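Local coordinates for dual specificity protein phosphatase 15 (Homo sapiens, PDB 1YZ4) that dephosphorylates phosphotyrosine as well as phosphoserine and phosphothreonine in proteins, here seen as the catalytic domain of a membrane-associated dual-specificity phosphatase, at residues V11-L17 with V102-V106; I34-I38 with F76-C80; I66-F70 with Q137-F141; S39-S43 with R97-I101. The protein carries 1 engineered substitution. All coordinates share one frame; numbering follows the deposited sequence.

Contact 1: V11-L17 with V102-V106; sequences VLPGLYL and VTAYV
The ring of Y105 meets two leucines of the 11-17 hairpin: CD2 of L12 lies at its edge, near the ring plane, while CD2 of L15 approaches obliquely and comes to 3.7 Å from Y105 CD2. L15 lies alongside the tyrosine, running the other way. The ring's polar end leaves this apolar setting, its OH hydrogen-bonding to H78 and R81 of helix 70-82. Next to the tyrosine, V102 fits its two methyls between three hydrophobic residues. With chi1 47°, CG1 sits between N and the carbonyl carbon and CG2 is trans to N, which spreads the methyls toward L17 and V11. V102 CG2 meets V11 CG1 tip to tip at 3.6 Å; L15 CD2 touches the same methyl at 3.9 Å. V102 CG1 faces L17, whose CD2 approaches it end-on to 3.3 Å; branched aliphatic residues suit this buried spot, filling it without polar atoms that would need partners. These residues belong to the outer beta hairpin of the phosphatase sheet, strands 9-12 and 15-18, laid against helix 97-110; strand 15-17 and helix 102-106 run roughly antiparallel, at 150°. L12 to L15 form a type II turn in which G14 takes a positive phi of 82° that suits glycine. A classic bulge sets V11 and L12 opposite the single residue L15, letting both successive residues point at the helix, where L12 CD2 packs 4.3 Å from V106 CG2.

Contact 2: I34-I38 with F76-C80; sequences ITHII and FIHCC
Two torsions set H36 against C80: the imidazole of H36 is turned opposite its own carbonyl carbon (chi1 -65°), and the sulfur of C80 is trans to its backbone N (chi1 162°), which brings CB and SG of C80 to the histidine ring. C80 CB lies over one face, 3.9 Å from the centroid of the H36 ring and close to the normal, a CH-pi contact. C80 SG approaches obliquely and comes to 3.3 Å from H36 ND1. That nitrogen is also hydrogen-bonded, in the plane of the ring, to T35 OG1 at 2.7 Å, a bond that fixes the rotation of the imidazole; T35 OG1 in turn accepts the backbone N-H of N86. F76 supplies an aromatic neighbour: the edge of H36 turns toward the face of F76 in an offset T-shaped pair, with centroids 5.6 Å apart and planes at 70°. Further along the strand I38 lies alongside F76, its CG1 3.5 Å from F76 CD2, and its CD1 reaches I77 CG1 at 3.7 Å, where the two isoleucines cross at about a right angle. Large apolar residues suit this inner side of the helix, whereas the partly exposed H36 combines a flat surface for packing with a polar edge. Strand 36-38 and helix 76-80 run nearly antiparallel, as in an alpha/beta sheet where helix 70-82 links parallel strands 52-56 and 87-91 in a beta-alpha-beta crossover and lies over strand 36-40 between them.

Contact 3: I66-F70 with Q137-F141; sequences IKKHF and QLEEF
K67 and Q137 bring their backbones closest, with CA atoms 6.1 Å apart, where residues 66-68, helical in phi and psi but without the regular helical hydrogen bonds, lead into helix 70-82 and lie beside helix 132-143. Across this gap Q137 reaches with an extended chain and takes the N-H of K67 on OE1 (2.9 Å, 149° at the hydrogen), although the position of OE1 is somewhat uncertain. The other end of the amide, NE2, binds the carbonyl of V64, so a glutamine, carrying both donor and acceptor, suits a site that offers one of each. On the solvent side the lysine side chain crosses E140 obliquely and makes a long salt bridge, K67 NZ to E140 OE1 3.8 Å, between two exposed residues. Deeper in, F70 and F141 form a T-shaped pair: the edge of F70 points at the face of F141, with centroids 5.2 Å apart and planes at 86°. The nearest atoms are F70 CD2 and F141 CD1, 3.5 Å apart. One face of F70 is covered by K67 CA, 3.5 Å above its centre, which holds the ring flat against its own loop. L138 CD2 touches F70 CZ obliquely at 4.2 Å, and both residues also touch T100 of helix 97-110. This joint, within the compact alpha/beta catalytic domain of dual-specificity phosphatases, ties helix 132-143 to the connection after strand 52-56, which, as in related enzymes, probably carries the general-acid loop.

Contact 4: S39-S43 with R97-I101; sequences SIHES and RSTTI. With BOG (octyl beta-D-glucopyranoside), chain C; SO4 (sulfate ion), chain D.
R97 is the arginine that closes the phosphate-binding P-loop of the protein tyrosine phosphatase signature, and its guanidinium is turned so that one face looks at the backbone of strand 36-40 while its edge serves anions. I40 O sits 3.8 Å above that face of R97, over its centre. At the edge, R97 NE gives a hydrogen bond to sulfate O2 at 2.7 Å and NH2 gives one to O1; the backbone N of R97 also donates to O2. A bend in the arginine chain (chi3 -59°) sets this double grip. The sulfate, probably from the crystallisation liquor, occupies the place expected for the substrate phosphate, and it is also held by N-H groups of A93, I95 and S96 and by S91, the engineered residue at the position of the nucleophilic cysteine. E42 crosses R97 at about a right angle, its carboxylate plane 81° from the guanidinium. E42 OE2 receives a weak bond from R97 NH1 at 3.3 Å, within a salt bridge; NH1 has a further partner in V58 O. Below the polar layer, I40 and R97 lie side by side, pointing opposite ways, with I40 CG2 4.0 Å from R97 CD, and I40 meets I101 tip to tip, CD1 to CD1 3.6 Å: a beta-branched residue fits a buried strand with its apolar arms against the helix. O4 of the octyl glucoside lies at the edge of the guanidinium, giving a hydrogen bond to E42 OE2 at 2.6 Å while accepting one from R97 NH2 at 3.1 Å.

How the contacts relate
From the N terminus, the outer hairpin opens the loop that contact 1 closes on helix 97-110. Nested inside it, strand 36-40 takes part in two closures: its first half meets helix 70-82 in contact 2, and the chain from 39 onward meets the start of helix 97-110 in contact 4, so these two loops cross. The segment 66-70 pairs later, with helix 132-143 in contact 3, a loop that crosses all three others. Helix 97-110 is common to contacts 1 and 4, and T100 and A104 on it touch the residues of contact 3. Together the four tie helices 70-82, 97-110 and 132-143 to the sheet and its connections.

Contact 1: V11-L17 with V102-V106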
loop_
_atom_site.group_PDB
_atom_site.type_symbol
_atom_site.label_atom_id
_atom_site.label_comp_id
_atom_site.label_asym_id
_atom_site.label_seq_id
_atom_site.Cartn_x
_atom_site.Cartn_y
_atom_site.Cartn_z
ATOM N N VAL A 11 6.656 4.872 -3.930
ATOM C CA VAL A 11 5.946 4.169 -4.991
ATOM C C VAL A 11 5.288 5.173 -5.921
ATOM O O VAL A 11 5.128 4.929 -7.113
ATOM C CB VAL A 11 4.842 3.271 -4.413
ATOM C CG1 VAL A 11 4.258 2.406 -5.505
ATOM C CG2 VAL A 11 5.397 2.433 -3.276
ATOM N N LEU A 12 4.924 6.314 -5.355
ATOM C CA LEU A 12 4.257 7.371 -6.095
ATOM C C LEU A 12 4.295 8.583 -5.173
ATOM O O LEU A 12 4.377 8.432 -3.954
ATOM C CB LEU A 12 2.800 6.968 -6.334
ATOM C CG LEU A 12 2.120 6.916 -7.700
ATOM C CD1 LEU A 12 2.916 6.079 -8.683
ATOM C CD2 LEU A 12 0.727 6.324 -7.504
ATOM N N PRO A 13 4.253 9.798 -5.740
ATOM C CA PRO A 13 4.273 10.990 -4.882
ATOM C C PRO A 13 3.206 10.802 -3.796
ATOM O O PRO A 13 2.038 10.544 -4.107
ATOM C CB PRO A 13 3.910 12.122 -5.849
ATOM C CG PRO A 13 4.473 11.631 -7.174
ATOM C CD PRO A 13 4.106 10.156 -7.164
ATOM N N GLY A 14 3.616 10.899 -2.533
ATOM C CA GLY A 14 2.684 10.731 -1.433
ATOM C C GLY A 14 2.371 9.296 -1.018
ATOM O O GLY A 14 1.520 9.085 -0.148
ATOM N N LEU A 15 3.050 8.309 -1.605
ATOM C CA LEU A 15 2.799 6.901 -1.259
ATOM C C LEU A 15 4.080 6.081 -1.086
ATOM O O LEU A 15 4.955 6.100 -1.950
ATOM C CB LEU A 15 1.922 6.254 -2.337
ATOM C CG LEU A 15 1.535 4.791 -2.140
ATOM C CD1 LEU A 15 0.820 4.614 -0.812
ATOM C CD2 LEU A 15 0.645 4.351 -3.296
ATOM N N TYR A 16 4.185 5.347 0.020
ATOM C CA TYR A 16 5.378 4.542 0.279
ATOM C C TYR A 16 5.101 3.123 0.762
ATOM O O TYR A 16 4.040 2.830 1.319
ATOM C CB TYR A 16 6.277 5.218 1.318
ATOM C CG TYR A 16 6.801 6.575 0.920
ATOM C CD1 TYR A 16 5.978 7.698 0.955
ATOM C CD2 TYR A 16 8.127 6.741 0.518
ATOM C CE1 TYR A 16 6.459 8.954 0.603
ATOM C CE2 TYR A 16 8.618 7.990 0.167
ATOM C CZ TYR A 16 7.775 9.091 0.215
ATOM O OH TYR A 16 8.254 10.334 -0.104
ATOM N N LEU A 17 6.090 2.256 0.552
ATOM C CA LEU A 17 6.033 0.859 0.964
ATOM C C LEU A 17 7.139 0.620 1.979
ATOM O O LEU A 17 8.246 1.140 1.830
ATOM C CB LEU A 17 6.235 -0.064 -0.241
ATOM C CG LEU A 17 4.986 -0.505 -1.013
ATOM C CD1 LEU A 17 5.383 -1.273 -2.259
ATOM C CD2 LEU A 17 4.121 -1.376 -0.108
ATOM N N VAL A 102 -0.809 -1.815 -2.079
ATOM C CA VAL A 102 -0.360 -0.720 -2.938
ATOM C C VAL A 102 -0.573 -1.001 -4.432
ATOM O O VAL A 102 -0.907 -0.089 -5.202
ATOM C CB VAL A 102 1.134 -0.369 -2.679
ATOM C CG1 VAL A 102 1.966 -1.629 -2.655
ATOM C CG2 VAL A 102 1.652 0.562 -3.770
ATOM N N THR A 103 -0.395 -2.257 -4.841
ATOM C CA THR A 103 -0.574 -2.631 -6.242
ATOM C C THR A 103 -2.025 -2.387 -6.637
ATOM O O THR A 103 -2.311 -1.816 -7.695
ATOM C CB THR A 103 -0.202 -4.120 -6.478
ATOM O OG1 THR A 103 1.185 -4.308 -6.183
ATOM C CG2 THR A 103 -0.424 -4.526 -7.936
ATOM N N ALA A 104 -2.936 -2.804 -5.768
ATOM C CA ALA A 104 -4.354 -2.622 -6.010
ATOM C C ALA A 104 -4.660 -1.132 -6.181
ATOM O O ALA A 104 -5.449 -0.745 -7.039
ATOM C CB ALA A 104 -5.142 -3.188 -4.850
ATOM N N TYR A 105 -4.027 -0.297 -5.363
ATOM C CA TYR A 105 -4.239 1.140 -5.445
ATOM C C TYR A 105 -3.779 1.706 -6.784
ATOM O O TYR A 105 -4.508 2.437 -7.452
ATOM C CB TYR A 105 -3.470 1.866 -4.349
ATOM C CG TYR A 105 -3.675 3.357 -4.421
ATOM C CD1 TYR A 105 -4.887 3.929 -4.027
ATOM C CD2 TYR A 105 -2.681 4.200 -4.927
ATOM C CE1 TYR A 105 -5.107 5.299 -4.135
ATOM C CE2 TYR A 105 -2.897 5.578 -5.039
ATOM C CZ TYR A 105 -4.114 6.114 -4.638
ATOM O OH TYR A 105 -4.343 7.464 -4.736
ATOM N N VAL A 106 -2.544 1.379 -7.152
ATOM C CA VAL A 106 -1.970 1.861 -8.396
ATOM C C VAL A 106 -2.747 1.332 -9.595
ATOM O O VAL A 106 -2.865 2.010 -10.613
ATOM C CB VAL A 106 -0.485 1.464 -8.496
ATOM C CG1 VAL A 106 0.108 1.945 -9.822
ATOM C CG2 VAL A 106 0.279 2.080 -7.322
#

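Contact 2: I34-I38 with F76-C80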
loop_
_atom_site.group_PDB
_atom_site.type_symbol
_atom_site.label_atom_id
_atom_site.label_comp_id
_atom_site.label_asym_id
_atom_site.label_seq_id
_atom_site.Cartn_x
_atom_site.Cartn_y
_atom_site.Cartn_z
ATOM N N ILE A 34 5.643 11.606 6.398
ATOM C CA ILE A 34 4.549 10.642 6.460
ATOM C C ILE A 34 3.477 11.104 7.440
ATOM O O ILE A 34 3.760 11.322 8.617
ATOM C CB ILE A 34 5.063 9.249 6.897
ATOM C CG1 ILE A 34 5.950 8.664 5.797
ATOM C CG2 ILE A 34 3.888 8.322 7.209
ATOM C CD1 ILE A 34 5.248 8.505 4.449
ATOM N N THR A 35 2.247 11.255 6.950
ATOM C CA THR A 35 1.134 11.690 7.797
ATOM C C THR A 35 0.098 10.593 7.991
ATOM O O THR A 35 -0.769 10.689 8.857
ATOM C CB THR A 35 0.408 12.910 7.199
ATOM O OG1 THR A 35 -0.087 12.577 5.894
ATOM C CG2 THR A 35 1.349 14.110 7.116
ATOM N N HIS A 36 0.185 9.555 7.167
ATOM C CA HIS A 36 -0.755 8.444 7.241
ATOM C C HIS A 36 -0.052 7.114 7.066
ATOM O O HIS A 36 0.915 6.999 6.317
ATOM C CB HIS A 36 -1.836 8.593 6.172
ATOM C CG HIS A 36 -2.718 9.784 6.372
ATOM N ND1 HIS A 36 -2.277 11.077 6.180
ATOM C CD2 HIS A 36 -4.005 9.880 6.782
ATOM C CE1 HIS A 36 -3.255 11.917 6.465
ATOM N NE2 HIS A 36 -4.314 11.217 6.833
ATOM N N ILE A 37 -0.561 6.105 7.752
ATOM C CA ILE A 37 0.021 4.782 7.690
ATOM C C ILE A 37 -1.063 3.729 7.740
ATOM O O ILE A 37 -2.060 3.868 8.451
ATOM C CB ILE A 37 0.966 4.511 8.892
ATOM C CG1 ILE A 37 2.171 5.458 8.858
ATOM C CG2 ILE A 37 1.414 3.039 8.884
ATOM C CD1 ILE A 37 3.110 5.300 10.086
ATOM N N ILE A 38 -0.866 2.678 6.963
ATOM C CA ILE A 38 -1.785 1.566 6.963
ATOM C C ILE A 38 -0.929 0.440 7.505
ATOM O O ILE A 38 0.093 0.096 6.912
ATOM C CB ILE A 38 -2.259 1.195 5.549
ATOM C CG1 ILE A 38 -3.110 2.324 4.962
ATOM C CG2 ILE A 38 -3.047 -0.121 5.593
ATOM C CD1 ILE A 38 -3.741 1.964 3.623
ATOM N N PHE A 76 -8.631 5.293 1.757
ATOM C CA PHE A 76 -7.800 5.914 2.781
ATOM C C PHE A 76 -6.614 6.599 2.089
ATOM O O PHE A 76 -6.379 7.798 2.256
ATOM C CB PHE A 76 -7.300 4.833 3.743
ATOM C CG PHE A 76 -6.496 5.359 4.904
ATOM C CD1 PHE A 76 -7.122 5.978 5.982
ATOM C CD2 PHE A 76 -5.118 5.179 4.943
ATOM C CE1 PHE A 76 -6.387 6.403 7.093
ATOM C CE2 PHE A 76 -4.368 5.601 6.050
ATOM C CZ PHE A 76 -5.003 6.212 7.128
ATOM N N ILE A 77 -5.878 5.825 1.296
ATOM C CA ILE A 77 -4.716 6.341 0.580
ATOM C C ILE A 77 -5.028 7.539 -0.310
ATOM O O ILE A 77 -4.326 8.551 -0.276
ATOM C CB ILE A 77 -4.076 5.241 -0.291
ATOM C CG1 ILE A 77 -3.434 4.183 0.616
ATOM C CG2 ILE A 77 -3.039 5.853 -1.244
ATOM C CD1 ILE A 77 -3.092 2.882 -0.097
ATOM N N HIS A 78 -6.082 7.418 -1.108
ATOM C CA HIS A 78 -6.465 8.484 -2.017
ATOM C C HIS A 78 -6.778 9.774 -1.263
ATOM O O HIS A 78 -6.255 10.841 -1.599
ATOM C CB HIS A 78 -7.670 8.052 -2.844
ATOM C CG HIS A 78 -7.740 8.702 -4.187
ATOM N ND1 HIS A 78 -6.739 8.576 -5.127
ATOM C CD2 HIS A 78 -8.698 9.467 -4.759
ATOM C CE1 HIS A 78 -7.079 9.233 -6.220
ATOM N NE2 HIS A 78 -8.265 9.784 -6.023
ATOM N N CYS A 79 -7.623 9.671 -0.243
ATOM C CA CYS A 79 -7.998 10.832 0.557
ATOM C C CYS A 79 -6.735 11.514 1.078
ATOM O O CYS A 79 -6.594 12.742 1.004
ATOM C CB CYS A 79 -8.884 10.409 1.732
ATOM S SG CYS A 79 -9.191 11.726 2.947
ATOM N N CYS A 80 -5.816 10.711 1.604
ATOM C CA CYS A 80 -4.567 11.246 2.122
ATOM C C CYS A 80 -3.760 11.978 1.037
ATOM O O CYS A 80 -3.302 13.108 1.238
ATOM C CB CYS A 80 -3.732 10.112 2.717
ATOM S SG CYS A 80 -1.979 10.490 2.938
#

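Contact 3: I66-F70 with Q137-F141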
loop_
_atom_site.group_PDB
_atom_site.type_symbol
_atom_site.label_atom_id
_atom_site.label_comp_id
_atom_site.label_asym_id
_atom_site.label_seq_id
_atom_site.Cartn_x
_atom_site.Cartn_y
_atom_site.Cartn_z
ATOM N N ILE A 66 -7.358 -10.636 1.672
ATOM C CA ILE A 66 -7.034 -9.217 1.865
ATOM C C ILE A 66 -7.862 -8.369 0.919
ATOM O O ILE A 66 -7.986 -7.161 1.114
ATOM C CB ILE A 66 -5.538 -8.874 1.583
ATOM C CG1 ILE A 66 -4.912 -9.916 0.668
ATOM C CG2 ILE A 66 -4.773 -8.709 2.879
ATOM C CD1 ILE A 66 -5.403 -9.838 -0.732
ATOM N N LYS A 67 -8.414 -9.003 -0.113
ATOM C CA LYS A 67 -9.221 -8.289 -1.096
ATOM C C LYS A 67 -10.421 -7.636 -0.436
ATOM O O LYS A 67 -11.000 -6.698 -0.978
ATOM C CB LYS A 67 -9.685 -9.230 -2.217
ATOM C CG LYS A 67 -10.782 -10.223 -1.844
ATOM C CD LYS A 67 -10.943 -11.263 -2.952
ATOM C CE LYS A 67 -12.119 -12.201 -2.717
ATOM N NZ LYS A 67 -13.434 -11.559 -3.012
ATOM N N LYS A 68 -10.792 -8.129 0.741
ATOM C CA LYS A 68 -11.919 -7.556 1.457
ATOM C C LYS A 68 -11.569 -6.187 2.033
ATOM O O LYS A 68 -12.453 -5.447 2.457
ATOM C CB LYS A 68 -12.379 -8.496 2.573
ATOM C CG LYS A 68 -13.113 -9.735 2.060
ATOM C CD LYS A 68 -13.519 -10.663 3.207
ATOM C CE LYS A 68 -14.163 -11.955 2.705
ATOM N NZ LYS A 68 -14.434 -12.898 3.832
ATOM N N HIS A 69 -10.284 -5.843 2.039
ATOM C CA HIS A 69 -9.861 -4.551 2.568
ATOM C C HIS A 69 -9.354 -3.580 1.498
ATOM O O HIS A 69 -8.944 -2.464 1.814
ATOM C CB HIS A 69 -8.785 -4.739 3.642
ATOM C CG HIS A 69 -9.238 -5.545 4.820
ATOM N ND1 HIS A 69 -9.193 -6.923 4.843
ATOM C CD2 HIS A 69 -9.751 -5.166 6.016
ATOM C CE1 HIS A 69 -9.656 -7.357 6.002
ATOM N NE2 HIS A 69 -10.003 -6.311 6.733
ATOM N N PHE A 70 -9.396 -4.005 0.239
ATOM C CA PHE A 70 -8.947 -3.173 -0.871
ATOM C C PHE A 70 -9.660 -1.823 -0.967
ATOM O O PHE A 70 -9.016 -0.777 -1.074
ATOM C CB PHE A 70 -9.129 -3.912 -2.205
ATOM C CG PHE A 70 -8.114 -5.006 -2.452
ATOM C CD1 PHE A 70 -7.136 -5.310 -1.505
ATOM C CD2 PHE A 70 -8.128 -5.719 -3.649
ATOM C CE1 PHE A 70 -6.188 -6.302 -1.745
ATOM C CE2 PHE A 70 -7.182 -6.717 -3.902
ATOM C CZ PHE A 70 -6.209 -7.007 -2.945
ATOM N N GLN A 137 -6.046 -12.745 -6.146
ATOM C CA GLN A 137 -6.988 -11.759 -5.653
ATOM C C GLN A 137 -6.759 -10.453 -6.411
ATOM O O GLN A 137 -7.702 -9.702 -6.670
ATOM C CB GLN A 137 -6.806 -11.556 -4.145
ATOM C CG GLN A 137 -7.223 -12.767 -3.328
ATOM C CD GLN A 137 -7.114 -12.544 -1.829
ATOM O OE1 GLN A 137 -7.569 -11.525 -1.302
ATOM N NE2 GLN A 137 -6.527 -13.508 -1.132
ATOM N N LEU A 138 -5.506 -10.189 -6.768
ATOM C CA LEU A 138 -5.192 -8.985 -7.533
ATOM C C LEU A 138 -5.772 -9.170 -8.939
ATOM O O LEU A 138 -6.267 -8.225 -9.553
ATOM C CB LEU A 138 -3.673 -8.763 -7.589
ATOM C CG LEU A 138 -3.070 -8.212 -6.286
ATOM C CD1 LEU A 138 -1.555 -8.370 -6.287
ATOM C CD2 LEU A 138 -3.466 -6.731 -6.119
ATOM N N GLU A 139 -5.718 -10.402 -9.432
ATOM C CA GLU A 139 -6.255 -10.734 -10.748
ATOM C C GLU A 139 -7.743 -10.375 -10.766
ATOM O O GLU A 139 -8.212 -9.680 -11.665
ATOM C CB GLU A 139 -6.090 -12.232 -11.022
ATOM C CG GLU A 139 -5.097 -12.581 -12.116
ATOM C CD GLU A 139 -5.582 -12.192 -13.494
ATOM O OE1 GLU A 139 -5.828 -10.991 -13.727
ATOM O OE2 GLU A 139 -5.717 -13.090 -14.348
ATOM N N GLU A 140 -8.471 -10.864 -9.762
ATOM C CA GLU A 140 -9.902 -10.599 -9.640
ATOM C C GLU A 140 -10.138 -9.100 -9.649
ATOM O O GLU A 140 -10.832 -8.575 -10.510
ATOM C CB GLU A 140 -10.449 -11.159 -8.324
ATOM C CG GLU A 140 -10.583 -12.671 -8.249
ATOM C CD GLU A 140 -11.011 -13.144 -6.861
ATOM O OE1 GLU A 140 -12.041 -12.642 -6.343
ATOM O OE2 GLU A 140 -10.317 -14.019 -6.292
ATOM N N PHE A 141 -9.545 -8.427 -8.670
ATOM C CA PHE A 141 -9.676 -6.988 -8.506
ATOM C C PHE A 141 -9.486 -6.232 -9.815
ATOM O O PHE A 141 -10.232 -5.297 -10.115
ATOM C CB PHE A 141 -8.665 -6.489 -7.476
ATOM C CG PHE A 141 -8.722 -5.008 -7.244
ATOM C CD1 PHE A 141 -9.764 -4.444 -6.509
ATOM C CD2 PHE A 141 -7.752 -4.168 -7.795
ATOM C CE1 PHE A 141 -9.842 -3.068 -6.328
ATOM C CE2 PHE A 141 -7.820 -2.790 -7.621
ATOM C CZ PHE A 141 -8.870 -2.235 -6.885
#

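Contact 4: S39-S43 with R97-I101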
loop_
_atom_site.group_PDB
_atom_site.type_symbol
_atom_site.label_atom_id
_atom_site.label_comp_id
_atom_site.label_asym_id
_atom_site.label_seq_id
_atom_site.Cartn_x
_atom_site.Cartn_y
_atom_site.Cartn_z
ATOM N N SER A 39 -1.311 -0.097 8.657
ATOM C CA SER A 39 -0.567 -1.194 9.244
ATOM C C SER A 39 -1.305 -2.501 8.985
ATOM O O SER A 39 -2.453 -2.680 9.409
ATOM C CB SER A 39 -0.402 -0.985 10.748
ATOM O OG SER A 39 0.347 0.185 11.008
ATOM N N ILE A 40 -0.646 -3.401 8.269
ATOM C CA ILE A 40 -1.204 -4.705 7.966
ATOM C C ILE A 40 -0.405 -5.674 8.824
ATOM O O ILE A 40 0.623 -6.205 8.397
ATOM C CB ILE A 40 -1.026 -5.059 6.480
ATOM C CG1 ILE A 40 -1.473 -3.886 5.607
ATOM C CG2 ILE A 40 -1.873 -6.265 6.133
ATOM C CD1 ILE A 40 -1.126 -4.053 4.144
ATOM N N HIS A 41 -0.880 -5.882 10.048
ATOM C CA HIS A 41 -0.207 -6.751 11.001
ATOM C C HIS A 41 -1.273 -7.516 11.770
ATOM O O HIS A 41 -2.343 -6.977 12.029
ATOM C CB HIS A 41 0.618 -5.887 11.959
ATOM C CG HIS A 41 1.573 -6.658 12.812
ATOM N ND1 HIS A 41 2.520 -7.511 12.284
ATOM C CD2 HIS A 41 1.772 -6.657 14.152
ATOM C CE1 HIS A 41 3.263 -7.999 13.263
ATOM N NE2 HIS A 41 2.830 -7.497 14.406
ATOM N N GLU A 42 -0.982 -8.760 12.140
ATOM C CA GLU A 42 -1.949 -9.575 12.875
ATOM C C GLU A 42 -2.389 -8.968 14.206
ATOM O O GLU A 42 -3.535 -9.137 14.610
ATOM C CB GLU A 42 -1.399 -10.979 13.166
ATOM C CG GLU A 42 -1.055 -11.829 11.958
ATOM C CD GLU A 42 0.369 -11.612 11.470
ATOM O OE1 GLU A 42 0.935 -12.553 10.867
ATOM O OE2 GLU A 42 0.919 -10.507 11.678
ATOM N N SER A 43 -1.480 -8.270 14.882
ATOM C CA SER A 43 -1.776 -7.683 16.185
ATOM C C SER A 43 -1.615 -6.166 16.252
ATOM O O SER A 43 -0.840 -5.579 15.503
ATOM C CB SER A 43 -0.871 -8.316 17.244
ATOM O OG SER A 43 0.471 -7.885 17.088
ATOM N N ARG A 97 2.230 -8.537 1.801
ATOM C CA ARG A 97 1.000 -7.861 2.236
ATOM C C ARG A 97 0.866 -6.376 1.864
ATOM O O ARG A 97 -0.137 -5.967 1.272
ATOM C CB ARG A 97 0.812 -8.016 3.750
ATOM C CG ARG A 97 0.282 -9.382 4.172
ATOM C CD ARG A 97 0.287 -9.561 5.684
ATOM N NE ARG A 97 1.619 -9.423 6.269
ATOM C CZ ARG A 97 1.919 -9.733 7.532
ATOM N NH1 ARG A 97 0.985 -10.201 8.348
ATOM N NH2 ARG A 97 3.153 -9.579 7.987
ATOM N N SER A 98 1.858 -5.567 2.219
ATOM C CA SER A 98 1.806 -4.143 1.904
ATOM C C SER A 98 1.858 -3.947 0.390
ATOM O O SER A 98 1.229 -3.041 -0.167
ATOM C CB SER A 98 2.985 -3.412 2.560
ATOM O OG SER A 98 4.232 -3.929 2.110
ATOM N N THR A 99 2.614 -4.815 -0.266
ATOM C CA THR A 99 2.783 -4.764 -1.712
ATOM C C THR A 99 1.456 -4.979 -2.429
ATOM O O THR A 99 1.145 -4.300 -3.407
ATOM C CB THR A 99 3.793 -5.833 -2.165
ATOM O OG1 THR A 99 5.010 -5.670 -1.423
ATOM C CG2 THR A 99 4.091 -5.703 -3.640
ATOM N N THR A 100 0.676 -5.926 -1.928
ATOM C CA THR A 100 -0.621 -6.257 -2.506
ATOM C C THR A 100 -1.584 -5.064 -2.440
ATOM O O THR A 100 -2.268 -4.740 -3.420
ATOM C CB THR A 100 -1.243 -7.456 -1.748
ATOM O OG1 THR A 100 -0.279 -8.515 -1.672
ATOM C CG2 THR A 100 -2.495 -7.960 -2.456
ATOM N N ILE A 101 -1.649 -4.425 -1.275
ATOM C CA ILE A 101 -2.520 -3.274 -1.091
ATOM C C ILE A 101 -2.103 -2.116 -2.012
ATOM O O ILE A 101 -2.948 -1.511 -2.668
ATOM C CB ILE A 101 -2.522 -2.806 0.401
ATOM C CG1 ILE A 101 -3.417 -3.723 1.240
ATOM C CG2 ILE A 101 -3.041 -1.390 0.523
ATOM C CD1 ILE A 101 -2.948 -5.151 1.299
HETATM C C1 BOG C . 6.802 -12.566 12.422
HETATM O O1 BOG C . 7.680 -13.543 12.992
HETATM C C2 BOG C . 6.419 -13.000 10.978
HETATM O O2 BOG C . 7.581 -13.097 10.176
HETATM C C3 BOG C . 5.463 -11.966 10.375
HETATM O O3 BOG C . 5.090 -12.359 9.069
HETATM C C4 BOG C . 4.225 -11.889 11.260
HETATM O O4 BOG C . 3.327 -10.938 10.720
HETATM C C5 BOG C . 4.635 -11.475 12.700
HETATM O O5 BOG C . 5.582 -12.446 13.216
HETATM C C6 BOG C . 3.409 -11.432 13.612
HETATM O O6 BOG C . 3.790 -11.179 14.954
HETATM C "C1'" BOG C . 8.429 -13.105 14.136
HETATM C "C2'" BOG C . 9.843 -13.598 13.911
HETATM C "C3'" BOG C . 10.551 -12.649 12.967
HETATM C "C4'" BOG C . 11.975 -13.069 12.648
HETATM C "C5'" BOG C . 12.652 -12.074 11.698
HETATM C "C6'" BOG C . 11.794 -11.713 10.492
HETATM C "C7'" BOG C . 12.508 -10.726 9.605
HETATM C "C8'" BOG C . 11.652 -10.367 8.420
HETATM S S SO4 D . 4.952 -9.072 4.604
HETATM O O1 SO4 D . 5.287 -9.387 5.987
HETATM O O2 SO4 D . 3.512 -9.189 4.409
HETATM O O3 SO4 D . 5.376 -7.726 4.285
HETATM O O4 SO4 D . 5.627 -9.976 3.684
#